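Local structure of VIN1 (Oscarella pearsei, 6BFI) at residues L417-E422 with K444-S449; V377-P382 with E477-A482; G428-A433 with D491-S496; R371-F376 with L497-V502; K408-H413 with T450-A455. The protein probably binds actin filaments and may play a role in cell-cell adhesion. All coordinates share one frame; numbering follows the deposited sequence.

Contact 1: residues L417-E422 with K444-S449; sequences LADTAE and KLRDIS
The guanidinium of Arg446 lies flat over Ala418: the methyl carbon CB sits 3.3 Å above the plane of the group, over its centre, and 3.4 Å from CZ. At the edge, Asp419 OD1 receives NH2 at 3.0 Å, almost in the guanidinium plane, so that Ala418 and Asp419 hold the group on a face and a rim at once. The bond is a salt bridge, though a bent one, with an N-H...O angle of 133°. OD1 is met close to head-on, and the carboxylate is turned 54° against the guanidinium rather than lying flat beside it. A water also sits at the guanidinium edge, 3.3 Å from Arg446 NH1 in a weak bond.

Arg446 gets there with CG anti to its carbonyl carbon (chi1 -63°) and an extended chain from CG to NE, which carries the charge across the gap between helices while CG itself rests 3.8 Å from Ala418 CB. Deeper in, Leu417 CB touches Leu445 CD2 at 4.1 Å, and Leu445 goes on to pack on Trp479 and Met486 of helix 466-493. The charged pair thus lies at the exposed margin of a greasy interface. The short helical segments run antiparallel, their axes 10.4 Å apart, as expected of a helical hairpin, here helices 399-427 and 432-449, within the helix bundles that build a vinculin-family protein.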
# COMPACT_ATOMS: atom_id res chain seq x y z
N LEU A 417 -4.40 20.19 6.20
CA LEU A 417 -3.68 19.35 5.25
C LEU A 417 -3.91 17.87 5.55
O LEU A 417 -4.23 17.08 4.64
CB LEU A 417 -2.19 19.66 5.27
CG LEU A 417 -1.75 21.04 4.78
CD1 LEU A 417 -0.23 21.14 4.80
CD2 LEU A 417 -2.29 21.31 3.38
N ALA A 418 -3.77 17.47 6.81
CA ALA A 418 -3.94 16.06 7.16
C ALA A 418 -5.38 15.61 6.96
O ALA A 418 -5.62 14.48 6.50
CB ALA A 418 -3.49 15.82 8.60
N ASP A 419 -6.35 16.47 7.28
CA ASP A 419 -7.75 16.13 7.05
C ASP A 419 -8.03 15.92 5.57
O ASP A 419 -8.70 14.95 5.19
CB ASP A 419 -8.66 17.22 7.62
CG ASP A 419 -8.81 17.14 9.12
OD1 ASP A 419 -7.96 16.49 9.77
OD2 ASP A 419 -9.78 17.72 9.66
N THR A 420 -7.51 16.81 4.72
CA THR A 420 -7.71 16.66 3.28
C THR A 420 -7.06 15.38 2.77
O THR A 420 -7.65 14.66 1.94
CB THR A 420 -7.17 17.88 2.55
OG1 THR A 420 -8.01 19.01 2.83
CG2 THR A 420 -7.14 17.65 1.05
N ALA A 421 -5.85 15.07 3.24
CA ALA A 421 -5.23 13.80 2.88
C ALA A 421 -6.12 12.63 3.28
O ALA A 421 -6.25 11.65 2.53
CB ALA A 421 -3.85 13.68 3.53
N GLU A 422 -6.76 12.71 4.46
CA GLU A 422 -7.65 11.64 4.88
C GLU A 422 -8.87 11.53 3.97
O GLU A 422 -9.30 10.42 3.64
CB GLU A 422 -8.09 11.86 6.33
CG GLU A 422 -9.15 10.89 6.81
CD GLU A 422 -8.68 9.45 6.78
OE1 GLU A 422 -7.52 9.19 7.16
OE2 GLU A 422 -9.47 8.57 6.36
N LYS A 444 2.27 10.87 10.12
CA LYS A 444 3.61 11.43 10.31
C LYS A 444 3.57 12.95 10.31
O LYS A 444 4.24 13.60 11.13
CB LYS A 444 4.55 10.91 9.22
CG LYS A 444 5.74 11.82 8.96
CD LYS A 444 6.83 11.12 8.18
CE LYS A 444 7.97 12.08 7.87
NZ LYS A 444 9.19 11.38 7.37
N LEU A 445 2.78 13.55 9.41
CA LEU A 445 2.70 15.00 9.36
C LEU A 445 2.14 15.58 10.66
O LEU A 445 2.67 16.57 11.18
CB LEU A 445 1.84 15.45 8.18
CG LEU A 445 1.75 16.96 7.98
CD1 LEU A 445 3.13 17.55 7.76
CD2 LEU A 445 0.83 17.31 6.82
N ARG A 446 1.08 14.97 11.21
CA ARG A 446 0.57 15.42 12.50
C ARG A 446 1.63 15.28 13.58
O ARG A 446 1.88 16.21 14.37
CB ARG A 446 -0.68 14.63 12.87
CG ARG A 446 -1.86 14.80 11.92
CD ARG A 446 -3.08 14.06 12.44
NE ARG A 446 -4.32 14.48 11.79
CZ ARG A 446 -4.97 13.77 10.88
NH1 ARG A 446 -4.51 12.58 10.50
NH2 ARG A 446 -6.08 14.25 10.34
N ASP A 447 2.29 14.11 13.63
CA ASP A 447 3.27 13.84 14.68
C ASP A 447 4.39 14.86 14.67
O ASP A 447 4.73 15.43 15.71
CB ASP A 447 3.82 12.42 14.52
CG ASP A 447 4.80 12.06 15.61
OD1 ASP A 447 4.36 11.83 16.76
OD2 ASP A 447 6.01 12.00 15.33
N ILE A 448 4.99 15.12 13.50
CA ILE A 448 6.06 16.11 13.43
C ILE A 448 5.51 17.51 13.64
O ILE A 448 6.23 18.40 14.11
CB ILE A 448 6.83 15.99 12.10
CG1 ILE A 448 8.06 16.90 12.11
CG2 ILE A 448 5.93 16.35 10.92
CD1 ILE A 448 8.96 16.70 13.33
N SER A 449 4.23 17.73 13.33
CA SER A 449 3.63 19.03 13.60
C SER A 449 3.55 19.32 15.09
O SER A 449 3.56 20.49 15.49
CB SER A 449 2.24 19.11 12.96
OG SER A 449 2.31 18.98 11.55
O HOH W 1 -5.89 10.28 8.56

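Contact 2: residues V377-P382 with E477-A482; sequences VNVGGP and EKWLEA
Trp479 and Val379 meet where the turn between helices 344-375 and 381-390, part of a vinculin-family helical bundle, packs on the neighbouring helix 466-493. The indole leaves CB with CG anti to the backbone N (chi1 -173°), which sends the ring across to the turn. On the pyrrole side NE1 makes weak hydrogen bonds with Ser449 OG and Thr414 OG1. Further out, CZ2 comes within 4.0 Å of Leu417 CD1. The far end of the six-membered ring does the touching across the contact: CH2 lies 3.2 Å from Val379 O, which stands at the ring edge near its plane, and 3.8 Å from Val379 CG1. CZ3 shares both neighbours.

The same carbonyl oxygen accepts a hydrogen bond from His413 NE2, which gives it a polar partner besides the ring edge. Cut back to an alanine, Trp479 is likely to leave Val379 facing a gap and Leu417 and Leu445 short of a packing partner.

Beside the indole, Leu480 CD2 rests 3.8 Å from Gly380 CA. A side chain at Gly380 would be tight there, since its CB would come only about 3.4 Å from that methyl. The turn is capped within itself: Asn378 OD1 takes Gly381 N at 3.0 Å, a weak bond bent to 123°.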
# COMPACT_ATOMS: atom_id res chain seq x y z
N VAL A 377 -2.70 25.22 -1.53
CA VAL A 377 -2.26 26.32 -2.37
C VAL A 377 -1.01 26.99 -1.81
O VAL A 377 -0.26 27.63 -2.56
CB VAL A 377 -3.40 27.35 -2.54
CG1 VAL A 377 -3.63 28.12 -1.24
CG2 VAL A 377 -3.11 28.29 -3.69
N ASN A 378 -0.75 26.84 -0.51
CA ASN A 378 0.38 27.53 0.14
C ASN A 378 0.78 26.68 1.35
O ASN A 378 0.47 27.00 2.50
CB ASN A 378 0.00 28.95 0.54
CG ASN A 378 1.19 29.75 1.03
OD1 ASN A 378 2.33 29.28 0.99
ND2 ASN A 378 0.93 30.97 1.48
N VAL A 379 1.50 25.59 1.08
CA VAL A 379 1.83 24.63 2.14
C VAL A 379 2.84 25.22 3.12
O VAL A 379 2.68 25.08 4.34
CB VAL A 379 2.34 23.32 1.52
CG1 VAL A 379 2.78 22.36 2.60
CG2 VAL A 379 1.26 22.69 0.65
N GLY A 380 3.87 25.89 2.61
CA GLY A 380 4.94 26.40 3.44
C GLY A 380 4.77 27.79 4.01
O GLY A 380 5.57 28.21 4.85
N GLY A 381 3.74 28.52 3.57
CA GLY A 381 3.51 29.88 4.01
C GLY A 381 3.34 30.03 5.52
O GLY A 381 4.09 30.77 6.17
N PRO A 382 2.35 29.35 6.10
CA PRO A 382 2.07 29.56 7.53
C PRO A 382 3.23 29.20 8.45
O PRO A 382 3.45 29.91 9.44
CB PRO A 382 0.85 28.66 7.78
CG PRO A 382 0.17 28.59 6.45
CD PRO A 382 1.29 28.56 5.44
N GLU A 477 12.30 22.20 8.23
CA GLU A 477 12.57 21.44 7.02
C GLU A 477 12.02 20.02 7.10
O GLU A 477 11.65 19.44 6.08
CB GLU A 477 14.07 21.42 6.72
CG GLU A 477 14.64 22.80 6.44
CD GLU A 477 16.15 22.80 6.32
OE1 GLU A 477 16.66 23.09 5.22
OE2 GLU A 477 16.82 22.50 7.33
N LYS A 478 11.95 19.44 8.31
CA LYS A 478 11.29 18.15 8.44
C LYS A 478 9.80 18.27 8.15
O LYS A 478 9.23 17.43 7.43
CB LYS A 478 11.52 17.58 9.84
CG LYS A 478 12.95 17.16 10.10
CD LYS A 478 13.38 16.11 9.09
CE LYS A 478 14.89 15.98 9.05
NZ LYS A 478 15.33 14.98 8.03
N TRP A 479 9.15 19.31 8.69
CA TRP A 479 7.74 19.51 8.41
C TRP A 479 7.50 19.75 6.92
O TRP A 479 6.55 19.21 6.34
CB TRP A 479 7.19 20.67 9.24
CG TRP A 479 5.69 20.84 9.11
CD1 TRP A 479 4.74 20.38 9.97
CD2 TRP A 479 4.98 21.50 8.05
NE1 TRP A 479 3.49 20.71 9.52
CE2 TRP A 479 3.61 21.40 8.35
CE3 TRP A 479 5.38 22.17 6.89
CZ2 TRP A 479 2.63 21.95 7.52
CZ3 TRP A 479 4.40 22.70 6.07
CH2 TRP A 479 3.05 22.59 6.39
N LEU A 480 8.36 20.56 6.29
CA LEU A 480 8.20 20.83 4.87
C LEU A 480 8.41 19.57 4.04
O LEU A 480 7.74 19.36 3.02
CB LEU A 480 9.16 21.93 4.42
CG LEU A 480 8.82 23.36 4.85
CD1 LEU A 480 9.88 24.34 4.37
CD2 LEU A 480 7.44 23.75 4.35
N GLU A 481 9.35 18.72 4.45
CA GLU A 481 9.58 17.47 3.72
C GLU A 481 8.36 16.56 3.81
O GLU A 481 7.85 16.08 2.79
CB GLU A 481 10.83 16.77 4.26
CG GLU A 481 11.01 15.35 3.75
CD GLU A 481 10.90 14.31 4.86
OE1 GLU A 481 11.37 14.59 5.98
OE2 GLU A 481 10.35 13.22 4.60
N ALA A 482 7.88 16.30 5.03
CA ALA A 482 6.72 15.43 5.19
C ALA A 482 5.51 15.99 4.46
O ALA A 482 4.79 15.26 3.77
CB ALA A 482 6.41 15.24 6.68

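Contact 3: residues G428-A433 with D491-S496; sequences GGCSDA and DGVIDS
Val493 and Cys430 supply the apolar part of this contact. Val493 CG1, anti to its own backbone N (chi1 174°), comes 3.7 Å from Cys430 CB, and the second methyl, CG2, is almost as close at 3.8 Å. The valine fork therefore straddles the cysteine CB with both branches. The sulfur plays a lesser part: Cys430 SG, set between its backbone N and carbonyl carbon (chi1 55°), is 4.1 Å from CG1. Around them Val493 also rests on Val434 and Leu438, and Cys430 on Ala435.

The second kind of touch is between methyl and backbone. Gly428 O lies 3.6 Å from Val493 CG1, and the absence of a side chain at Gly428 is what lets the valine in: a CB there would fall 2.8 Å from CG1, a clash. At Gly429 the backbone takes a positive phi of 66°, which favours glycine for its own reason.

In the fold, this is the connection of a helical hairpin, the turn from helix 399-427 into helix 432-449, laid on the C-terminal end of helix 466-493. Ser431 takes the N-cap position of the outgoing helix.

No hydrogen bond joins the two segments; polar groups here pair close by in sequence or with other parts of the fold. Asp495 stands at the N-cap of helix 496-519, with OD1 making a weak bond to Leu497 N. Asp491 OD1 forms a salt bridge with Arg540 of helix 524-550, and Asp432 OD1 is hydrogen-bonded to Ser267 OG.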
# COMPACT_ATOMS: atom_id res chain seq x y z
N GLY A 428 -10.97 8.94 -2.85
CA GLY A 428 -10.31 9.27 -4.09
C GLY A 428 -10.20 8.14 -5.08
O GLY A 428 -9.54 8.31 -6.11
N GLY A 429 -10.82 7.00 -4.81
CA GLY A 429 -10.72 5.88 -5.72
C GLY A 429 -9.34 5.28 -5.85
O GLY A 429 -9.04 4.67 -6.88
N CYS A 430 -8.49 5.44 -4.84
CA CYS A 430 -7.15 4.88 -4.88
C CYS A 430 -7.15 3.46 -4.32
O CYS A 430 -8.05 3.07 -3.56
CB CYS A 430 -6.17 5.76 -4.11
SG CYS A 430 -6.65 6.09 -2.39
N SER A 431 -6.14 2.69 -4.70
CA SER A 431 -6.00 1.34 -4.18
C SER A 431 -5.73 1.37 -2.68
O SER A 431 -5.39 2.40 -2.10
CB SER A 431 -4.87 0.60 -4.90
OG SER A 431 -3.61 1.13 -4.56
N ASP A 432 -5.88 0.20 -2.05
CA ASP A 432 -5.72 0.10 -0.61
C ASP A 432 -4.29 0.40 -0.18
O ASP A 432 -4.06 0.92 0.92
CB ASP A 432 -6.13 -1.29 -0.13
CG ASP A 432 -7.57 -1.62 -0.47
OD1 ASP A 432 -8.44 -0.75 -0.27
OD2 ASP A 432 -7.83 -2.74 -0.95
N ALA A 433 -3.31 0.07 -1.03
CA ALA A 433 -1.91 0.33 -0.68
C ALA A 433 -1.62 1.82 -0.68
O ALA A 433 -1.06 2.36 0.29
CB ALA A 433 -0.99 -0.41 -1.65
N ASP A 491 -1.58 14.59 -4.83
CA ASP A 491 -1.64 14.90 -6.26
C ASP A 491 -1.64 13.64 -7.11
O ASP A 491 -2.22 13.62 -8.19
CB ASP A 491 -0.48 15.82 -6.65
CG ASP A 491 -0.54 17.17 -5.96
OD1 ASP A 491 -1.62 17.53 -5.46
OD2 ASP A 491 0.50 17.86 -5.93
N GLY A 492 -0.99 12.58 -6.63
CA GLY A 492 -0.99 11.33 -7.38
C GLY A 492 -2.36 10.68 -7.43
O GLY A 492 -2.75 10.11 -8.45
N VAL A 493 -3.12 10.76 -6.33
CA VAL A 493 -4.45 10.16 -6.32
C VAL A 493 -5.45 11.04 -7.07
O VAL A 493 -6.29 10.53 -7.83
CB VAL A 493 -4.90 9.90 -4.87
CG1 VAL A 493 -6.34 9.41 -4.85
CG2 VAL A 493 -3.98 8.90 -4.21
N ILE A 494 -5.39 12.35 -6.86
CA ILE A 494 -6.41 13.26 -7.37
C ILE A 494 -6.46 13.23 -8.89
O ILE A 494 -5.43 13.10 -9.57
CB ILE A 494 -6.15 14.68 -6.83
CG1 ILE A 494 -6.77 14.83 -5.44
CG2 ILE A 494 -6.68 15.75 -7.77
CD1 ILE A 494 -8.24 14.50 -5.39
N ASP A 495 -7.68 13.33 -9.43
CA ASP A 495 -7.87 13.48 -10.87
C ASP A 495 -7.29 14.81 -11.33
O ASP A 495 -7.76 15.87 -10.92
CB ASP A 495 -9.36 13.39 -11.21
CG ASP A 495 -9.61 13.18 -12.70
OD1 ASP A 495 -8.69 13.40 -13.51
OD2 ASP A 495 -10.75 12.79 -13.05
N SER A 496 -6.27 14.74 -12.18
CA SER A 496 -5.50 15.94 -12.50
C SER A 496 -6.26 16.89 -13.40
O SER A 496 -6.14 18.11 -13.27
CB SER A 496 -4.17 15.54 -13.13
OG SER A 496 -3.37 14.82 -12.20

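Contact 4: residues R371-F376 with L497-V502; sequences RVATDF and LEFMKV
Phe499 reaches Val372 and Ala373 through one ring corner. CE2 lies 3.8 Å from Ala373 CA, 3.9 Å from Val372 CG1 and 4.1 Å from Ala373 CB. Its CG is anti to the backbone N (chi1 -173°), which swings the ring over to helix 344-375, and the valine side chain meets it at roughly a right angle. One turn further along helix 496-519, Val502 CG1 touches Ala373 CB at 4.2 Å. The small alanine thus takes two neighbours, with the helix axes 10.0 Å apart at a crossing angle of -55°.

Further shells surround this packing. Phe499 is also covered by Val544 of helix 524-550, Val372 leans on Ile494, and Val502 lies along Lys366 and Glu370. Farther back on helix 344-375, Arg371 NE gives Asp375 OD2 a salt bridge of 3.0 Å, reaching the syn side of the oxygen but 21° out of the carboxylate plane. Asp375 OD2 has a second salt bridge from Arg416 NE, and Arg371 NH1 bonds to Leu308 O.

Two arginines on one buried carboxylate would probably favour its ionised form. Farther along the same pair of helices, Glu498 OE2 and Gln362 NE2 make a polar tie. Between 371-376 and 497-502 themselves there is neither hydrogen bond nor charge pair, so the contact rests on apolar packing alone.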
# COMPACT_ATOMS: atom_id res chain seq x y z
N ARG A 371 -11.01 20.68 -2.88
CA ARG A 371 -10.39 20.69 -1.55
C ARG A 371 -8.87 20.76 -1.66
O ARG A 371 -8.23 21.51 -0.92
CB ARG A 371 -10.81 19.45 -0.76
CG ARG A 371 -12.10 19.62 0.03
CD ARG A 371 -11.89 20.49 1.26
NE ARG A 371 -10.99 19.87 2.23
CZ ARG A 371 -11.38 19.05 3.20
NH1 ARG A 371 -12.67 18.75 3.34
NH2 ARG A 371 -10.49 18.52 4.04
N VAL A 372 -8.29 19.99 -2.58
CA VAL A 372 -6.84 20.04 -2.76
C VAL A 372 -6.41 21.41 -3.28
O VAL A 372 -5.42 21.98 -2.81
CB VAL A 372 -6.38 18.90 -3.68
CG1 VAL A 372 -4.89 19.04 -3.99
CG2 VAL A 372 -6.67 17.57 -3.03
N ALA A 373 -7.15 21.96 -4.25
CA ALA A 373 -6.80 23.27 -4.79
C ALA A 373 -6.85 24.35 -3.72
O ALA A 373 -6.09 25.33 -3.79
CB ALA A 373 -7.73 23.63 -5.94
N THR A 374 -7.72 24.20 -2.72
CA THR A 374 -7.83 25.22 -1.68
C THR A 374 -6.78 25.03 -0.58
O THR A 374 -6.11 25.99 -0.19
CB THR A 374 -9.23 25.21 -1.07
OG1 THR A 374 -10.20 25.47 -2.10
CG2 THR A 374 -9.35 26.26 0.02
N ASP A 375 -6.64 23.80 -0.09
CA ASP A 375 -5.86 23.59 1.13
C ASP A 375 -4.35 23.52 0.87
O ASP A 375 -3.56 23.87 1.75
CB ASP A 375 -6.33 22.31 1.83
CG ASP A 375 -7.81 22.36 2.18
OD1 ASP A 375 -8.40 23.46 2.19
OD2 ASP A 375 -8.39 21.29 2.47
N PHE A 376 -3.93 23.08 -0.32
CA PHE A 376 -2.52 22.94 -0.64
C PHE A 376 -1.99 24.09 -1.49
O PHE A 376 -0.93 23.95 -2.10
CB PHE A 376 -2.26 21.61 -1.35
CG PHE A 376 -2.32 20.41 -0.45
CD1 PHE A 376 -3.53 19.85 -0.10
CD2 PHE A 376 -1.15 19.84 0.03
CE1 PHE A 376 -3.58 18.74 0.73
CE2 PHE A 376 -1.19 18.74 0.86
CZ PHE A 376 -2.41 18.18 1.21
N LEU A 497 -7.05 16.35 -14.34
CA LEU A 497 -7.84 17.21 -15.22
C LEU A 497 -8.81 18.07 -14.43
O LEU A 497 -8.99 19.26 -14.73
CB LEU A 497 -8.59 16.36 -16.25
CG LEU A 497 -9.58 17.08 -17.17
CD1 LEU A 497 -8.91 18.25 -17.88
CD2 LEU A 497 -10.17 16.11 -18.17
N GLU A 498 -9.44 17.50 -13.40
CA GLU A 498 -10.31 18.29 -12.54
C GLU A 498 -9.54 19.37 -11.80
O GLU A 498 -10.02 20.49 -11.63
CB GLU A 498 -11.06 17.38 -11.56
CG GLU A 498 -12.12 16.50 -12.20
CD GLU A 498 -13.25 17.30 -12.83
OE1 GLU A 498 -13.40 18.50 -12.53
OE2 GLU A 498 -14.01 16.71 -13.64
N PHE A 499 -8.32 19.04 -11.34
CA PHE A 499 -7.48 20.05 -10.70
C PHE A 499 -7.18 21.19 -11.66
O PHE A 499 -7.19 22.37 -11.27
CB PHE A 499 -6.19 19.43 -10.18
CG PHE A 499 -5.34 20.37 -9.35
CD1 PHE A 499 -4.44 21.23 -9.95
CD2 PHE A 499 -5.45 20.38 -7.97
CE1 PHE A 499 -3.67 22.09 -9.20
CE2 PHE A 499 -4.68 21.24 -7.20
CZ PHE A 499 -3.78 22.09 -7.81
N MET A 500 -6.91 20.87 -12.93
CA MET A 500 -6.59 21.90 -13.91
C MET A 500 -7.82 22.75 -14.24
O MET A 500 -7.69 23.95 -14.48
CB MET A 500 -6.01 21.28 -15.17
CG MET A 500 -4.70 20.54 -14.95
SD MET A 500 -3.49 21.53 -14.05
CE MET A 500 -2.14 20.37 -13.90
N LYS A 501 -9.01 22.14 -14.26
CA LYS A 501 -10.22 22.92 -14.50
C LYS A 501 -10.52 23.85 -13.33
O LYS A 501 -10.70 25.06 -13.52
CB LYS A 501 -11.41 21.99 -14.75
CG LYS A 501 -11.43 21.35 -16.13
CD LYS A 501 -12.64 20.42 -16.29
CE LYS A 501 -12.75 19.89 -17.71
NZ LYS A 501 -13.85 18.90 -17.85
N VAL A 502 -10.56 23.31 -12.11
CA VAL A 502 -10.85 24.12 -10.94
C VAL A 502 -9.82 25.24 -10.79
O VAL A 502 -10.17 26.40 -10.56
CB VAL A 502 -10.92 23.23 -9.68
CG1 VAL A 502 -11.11 24.08 -8.44
CG2 VAL A 502 -12.04 22.21 -9.81

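Contact 5: residues K408-H413 with T450-A455; sequences KEFEAH and TAVVPA
The helical turn that presents Phe410 to Val452 is tied by its backbone, His413 N giving a 2.9 Å hydrogen bond to Glu409 O; no polar bond crosses to the other segment. What crosses is a CH-pi contact. Val452 CG1 stands over one face of the Phe410 ring, 3.5 Å above its plane and displaced toward the rim, with a line to the centroid 26° off the ring normal. Its nearest ring atom is CE2, at 3.6 Å, and CZ is close behind. Val452 CB and CG2 lie beyond the ring margin near CZ, CG2 at 3.8 Å from that atom, so of the valine's atoms CG1 alone sits over the face.

These residues join the middle of helix 399-427 to the start of helix 452-460, just after the chain breaks out of helix 432-449, and they pack inside the helical bundle with helices 381-390 and 466-493. Ile383 touches both Phe410 and Val452, and the Trp479 ring meets that of Phe410 with planes about 55° apart. With a leucine in its place, Phe410 would probably lose the flat face that Val452 CG1 rests on and its ring contact with Trp479.

Beside this, Val453 CG2 comes within 4.3 Å of Phe410 CD2 and equally near Glu411 CG. That CG lies anti to the carbonyl carbon of Glu411 (chi1 -70°), which brings it alongside the valine methyl. Pro454, in the first turn of helix 452-460, packs on Asp226 and Phe229 of helix 224-249.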
# COMPACT_ATOMS: atom_id res chain seq x y z
N LYS A 408 -1.43 29.49 16.03
CA LYS A 408 -2.75 28.89 15.86
C LYS A 408 -3.07 28.72 14.38
O LYS A 408 -3.64 27.69 13.98
CB LYS A 408 -3.81 29.75 16.55
CG LYS A 408 -5.10 29.00 16.82
CD LYS A 408 -4.83 27.74 17.62
CE LYS A 408 -6.10 26.91 17.82
NZ LYS A 408 -5.82 25.65 18.55
N GLU A 409 -2.71 29.71 13.56
CA GLU A 409 -2.92 29.57 12.12
C GLU A 409 -2.13 28.40 11.56
O GLU A 409 -2.62 27.68 10.67
CB GLU A 409 -2.54 30.87 11.40
CG GLU A 409 -3.55 31.99 11.58
CD GLU A 409 -3.16 33.25 10.84
OE1 GLU A 409 -2.02 33.32 10.33
OE2 GLU A 409 -3.99 34.18 10.77
N PHE A 410 -0.91 28.17 12.06
CA PHE A 410 -0.15 27.01 11.60
C PHE A 410 -0.83 25.71 12.00
O PHE A 410 -0.94 24.79 11.18
CB PHE A 410 1.28 27.04 12.14
CG PHE A 410 2.01 25.74 11.97
CD1 PHE A 410 2.62 25.43 10.77
CD2 PHE A 410 2.05 24.80 12.99
CE1 PHE A 410 3.28 24.22 10.60
CE2 PHE A 410 2.70 23.60 12.83
CZ PHE A 410 3.31 23.31 11.62
N GLU A 411 -1.26 25.61 13.26
CA GLU A 411 -1.91 24.38 13.72
C GLU A 411 -3.14 24.07 12.88
O GLU A 411 -3.32 22.93 12.43
CB GLU A 411 -2.28 24.51 15.20
CG GLU A 411 -1.08 24.51 16.13
CD GLU A 411 -0.57 23.11 16.45
OE1 GLU A 411 -0.69 22.69 17.62
OE2 GLU A 411 -0.06 22.43 15.53
N ALA A 412 -3.99 25.07 12.64
CA ALA A 412 -5.17 24.85 11.80
C ALA A 412 -4.77 24.51 10.37
O ALA A 412 -5.45 23.70 9.71
CB ALA A 412 -6.07 26.08 11.82
N HIS A 413 -3.68 25.08 9.87
CA HIS A 413 -3.23 24.80 8.52
C HIS A 413 -2.83 23.33 8.36
O HIS A 413 -3.39 22.60 7.53
CB HIS A 413 -2.06 25.72 8.15
CG HIS A 413 -1.48 25.46 6.79
ND1 HIS A 413 -2.20 25.65 5.63
CD2 HIS A 413 -0.26 25.03 6.42
CE1 HIS A 413 -1.43 25.34 4.60
NE2 HIS A 413 -0.25 24.96 5.04
N THR A 450 3.48 18.28 15.93
CA THR A 450 3.46 18.53 17.37
C THR A 450 4.73 19.21 17.87
O THR A 450 4.72 19.81 18.95
CB THR A 450 3.25 17.23 18.15
OG1 THR A 450 4.43 16.41 18.05
CG2 THR A 450 2.05 16.46 17.61
N ALA A 451 5.83 19.14 17.12
CA ALA A 451 7.11 19.67 17.57
C ALA A 451 7.44 21.04 17.00
O ALA A 451 8.47 21.62 17.38
CB ALA A 451 8.24 18.69 17.22
N VAL A 452 6.60 21.59 16.12
CA VAL A 452 6.93 22.84 15.45
C VAL A 452 6.74 24.03 16.39
O VAL A 452 7.63 24.88 16.52
CB VAL A 452 6.09 22.99 14.17
CG1 VAL A 452 6.15 24.41 13.64
CG2 VAL A 452 6.58 22.00 13.11
N VAL A 453 5.58 24.11 17.06
CA VAL A 453 5.33 25.24 17.96
C VAL A 453 6.29 25.25 19.14
O VAL A 453 6.78 26.34 19.49
CB VAL A 453 3.85 25.25 18.38
CG1 VAL A 453 3.61 26.32 19.44
CG2 VAL A 453 2.96 25.49 17.17
N PRO A 454 6.61 24.13 19.80
CA PRO A 454 7.58 24.21 20.91
C PRO A 454 8.93 24.76 20.51
O PRO A 454 9.50 25.58 21.25
CB PRO A 454 7.67 22.76 21.39
CG PRO A 454 6.35 22.18 21.05
CD PRO A 454 5.97 22.80 19.74
N ALA A 455 9.47 24.34 19.37
CA ALA A 455 10.78 24.83 18.94
C ALA A 455 10.74 26.33 18.65
O ALA A 455 11.60 27.09 19.12
CB ALA A 455 11.26 24.05 17.72

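Contacts 1, 2 and 5 form one continuous patch, their centres 11 to 12 Å apart, with Trp479 of contact 2 packed between Leu445 of contact 1 and Phe410 of contact 5. Contact 4 reaches this patch through Arg371, whose NH2 is 2.8 Å from Thr420 OG1 of contact 1, a probable hydrogen bond. It also meets contact 3: Val372 CG2 lies 3.6 Å from Ile494 CG1. Contacts 3 and 5 are the farthest apart, with centres 28 Å from each other and no touch. Along the chain, contacts 1, 2, 3 and 5 all fall inside the loop closed by contact 4, which brings helix 344-375 onto helix 496-519.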